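Local coordinates for transcriptional protein SWT1 (Saccharomyces cerevisiae, PDB 4PQZ), which takes part in transcription, probably as a transcriptional activator, interacts with the TREX complex and RNA polymerase II, and has RNA endonuclease activity, at residues F52-D55 with H56-K60. Numbering follows the deposited sequence.
Sequences FAID and HTLRK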
ATOM      1  N   PHE A  52      -5.830   2.928   4.399  1.00 49.57           N
ATOM      2  CA  PHE A  52      -5.665   3.993   5.390  1.00 42.44           C
ATOM      3  C   PHE A  52      -4.919   5.183   4.806  1.00 47.45           C
ATOM      4  O   PHE A  52      -5.364   6.327   4.955  1.00 51.47           O
ATOM      5  CB  PHE A  52      -4.918   3.490   6.644  1.00 55.14           C
ATOM      6  CG  PHE A  52      -4.466   4.607   7.573  1.00 51.25           C
ATOM      7  CD1 PHE A  52      -5.365   5.214   8.451  1.00 53.64           C
ATOM      8  CD2 PHE A  52      -3.149   5.054   7.558  1.00 53.47           C
ATOM      9  CE1 PHE A  52      -4.956   6.248   9.305  1.00 64.97           C
ATOM     10  CE2 PHE A  52      -2.728   6.082   8.408  1.00 59.11           C
ATOM     11  CZ  PHE A  52      -3.635   6.681   9.279  1.00 64.89           C
ATOM     12  N   ALA A  53      -3.789   4.897   4.149  1.00 48.23           N
ATOM     13  CA  ALA A  53      -2.909   5.936   3.614  1.00 47.62           C
ATOM     14  C   ALA A  53      -3.573   6.748   2.501  1.00 52.86           C
ATOM     15  O   ALA A  53      -3.444   7.974   2.445  1.00 51.12           O
ATOM     16  CB  ALA A  53      -1.604   5.338   3.127  1.00 34.74           C
ATOM     17  N   ILE A  54      -4.294   6.061   1.626  1.00 54.33           N
ATOM     18  CA  ILE A  54      -5.001   6.737   0.557  1.00 52.51           C
ATOM     19  C   ILE A  54      -6.190   7.544   1.086  1.00 48.51           C
ATOM     20  O   ILE A  54      -6.354   8.714   0.726  1.00 44.02           O
ATOM     21  CB  ILE A  54      -5.421   5.753  -0.545  1.00 50.41           C
ATOM     22  CG1 ILE A  54      -4.167   5.290  -1.301  1.00 43.81           C
ATOM     23  CG2 ILE A  54      -6.416   6.395  -1.481  1.00 42.68           C
ATOM     24  CD1 ILE A  54      -4.458   4.419  -2.453  1.00 42.97           C
ATOM     25  N   ASP A  55      -6.988   6.932   1.961  1.00 57.83           N
ATOM     26  CA  ASP A  55      -8.096   7.609   2.657  1.00 56.75           C
ATOM     27  C   ASP A  55      -7.659   8.904   3.330  1.00 51.49           C
ATOM     28  O   ASP A  55      -8.272   9.948   3.151  1.00 60.20           O
ATOM     29  CB  ASP A  55      -8.720   6.677   3.715  1.00 52.99           C
ATOM     30  CG  ASP A  55      -9.984   7.276   4.383  1.00 66.85           C
ATOM     31  OD1 ASP A  55     -11.098   7.130   3.837  1.00 68.97           O
ATOM     32  OD2 ASP A  55      -9.867   7.877   5.468  1.00 62.26           O
ATOM     33  N   HIS A  56      -6.582   8.822   4.099  1.00 54.57           N
ATOM     34  CA  HIS A  56      -6.120   9.926   4.937  1.00 60.72           C
ATOM     35  C   HIS A  56      -5.613  11.106   4.107  1.00 44.77           C
ATOM     36  O   HIS A  56      -5.854  12.275   4.422  1.00 51.41           O
ATOM     37  CB  HIS A  56      -5.018   9.432   5.901  1.00 46.47           C
ATOM     38  CG  HIS A  56      -4.891  10.262   7.135  1.00 53.42           C
ATOM     39  ND1 HIS A  56      -3.924  11.240   7.287  1.00 66.97           N
ATOM     40  CD2 HIS A  56      -5.613  10.273   8.280  1.00 65.07           C
ATOM     41  CE1 HIS A  56      -4.056  11.809   8.467  1.00 77.81           C
ATOM     42  NE2 HIS A  56      -5.078  11.240   9.095  1.00 75.67           N
ATOM     43  N   THR A  57      -4.892  10.777   3.049  1.00 42.82           N
ATOM     44  CA  THR A  57      -4.324  11.778   2.165  1.00 47.04           C
ATOM     45  C   THR A  57      -5.437  12.485   1.346  1.00 53.33           C
ATOM     46  O   THR A  57      -5.430  13.709   1.203  1.00 44.42           O
ATOM     47  CB  THR A  57      -3.233  11.126   1.280  1.00 36.60           C
ATOM     48  OG1 THR A  57      -1.988  11.067   1.997  1.00 44.05           O
ATOM     49  CG2 THR A  57      -3.045  11.870  -0.064  1.00 38.43           C
ATOM     50  N   LEU A  58      -6.409  11.717   0.859  1.00 47.36           N
ATOM     51  CA  LEU A  58      -7.506  12.273   0.066  1.00 61.31           C
ATOM     52  C   LEU A  58      -8.427  13.165   0.896  1.00 60.53           C
ATOM     53  O   LEU A  58      -8.796  14.262   0.470  1.00 50.04           O
ATOM     54  CB  LEU A  58      -8.313  11.163  -0.603  1.00 50.25           C
ATOM     55  CG  LEU A  58      -7.929  10.769  -2.038  1.00 51.30           C
ATOM     56  CD1 LEU A  58      -7.471  11.951  -2.806  1.00 39.85           C
ATOM     57  CD2 LEU A  58      -6.812   9.891  -2.033  1.00 47.57           C
ATOM     58  N   ARG A  59      -8.789  12.683   2.082  1.00 55.43           N
ATOM     59  CA  ARG A  59      -9.603  13.443   3.013  1.00 59.31           C
ATOM     60  C   ARG A  59      -8.919  14.740   3.457  1.00 54.08           C
ATOM     61  O   ARG A  59      -9.579  15.751   3.684  1.00 62.85           O
ATOM     62  CB  ARG A  59      -9.961  12.583   4.221  1.00 65.77           C
ATOM     63  CG  ARG A  59     -11.014  11.522   3.934  1.00 55.84           C
ATOM     64  CD  ARG A  59     -11.391  10.815   5.229  1.00 51.54           C
ATOM     65  NE  ARG A  59     -12.392   9.766   5.047  1.00 63.21           N
ATOM     66  CZ  ARG A  59     -13.707   9.973   5.078  1.00 73.73           C
ATOM     67  NH1 ARG A  59     -14.188  11.201   5.266  1.00 61.80           N
ATOM     68  NH2 ARG A  59     -14.545   8.955   4.906  1.00 76.44           N
ATOM     69  N   LYS A  60      -7.599  14.715   3.572  1.00 46.54           N
ATOM     70  CA  LYS A  60      -6.846  15.919   3.936  1.00 55.13           C
ATOM     71  C   LYS A  60      -6.738  16.940   2.793  1.00 50.20           C
ATOM     72  O   LYS A  60      -6.865  18.151   3.012  1.00 48.56           O
ATOM     73  CB  LYS A  60      -5.457  15.568   4.487  1.00 57.92           C
ATOM     74  CG  LYS A  60      -4.661  16.790   4.944  1.00 67.14           C
ATOM     75  CD  LYS A  60      -3.589  16.426   5.970  1.00 86.12           C
ATOM     76  CE  LYS A  60      -2.938  17.685   6.529  1.00 99.62           C
ATOM     77  NZ  LYS A  60      -3.961  18.717   6.897  1.00101.23           N
TER
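Asp55 and Arg59, one helical turn apart, form an i to i+4 salt bridge. The arginine chain runs extended from CG to NE, laying its methylenes past the aspartate and bringing NE 3.2 Å from Asp55 OD1, on the syn side but tilted out of the carboxylate plane; the N-H points well at that oxygen (158°), whereas its bond to OD2 is weak. The two planes are turned 51° apart, and the carboxylate sits at the guanidinium edge. With CG anti to the backbone N (chi1 -174°), the Asp55 carboxylate stands out from the helix, and the long arginine runs back toward it, so a short acid suffices; OD1 also accepts a hydrogen bond from Tyr71. A leucine in its place would probably leave both the Arg59 guanidinium and the Tyr71 hydroxyl without their acceptor. A similar spacing pairs Phe52 with His56: their planes are nearly parallel but offset, with little of one ring above the other, CE1 of Phe52 coming 4.2 Å from CD2 of His56. The imidazole also meets Phe143 edge-to-face. Inward, branched Ile54 sets CG2 3.6 Å from CD2 of Leu58; these apolar chains lie side by side, packing on helices 79-88 and 90-97 respectively. Backbone bonds such as Leu58 N to Ile54 O (3.0 Å) tie the turns together; with Ile54 and Leu58 inward and Asp55-Arg59 outward, this is an amphipathic part of helix 35-62 in the HEPN-like C-terminal domain.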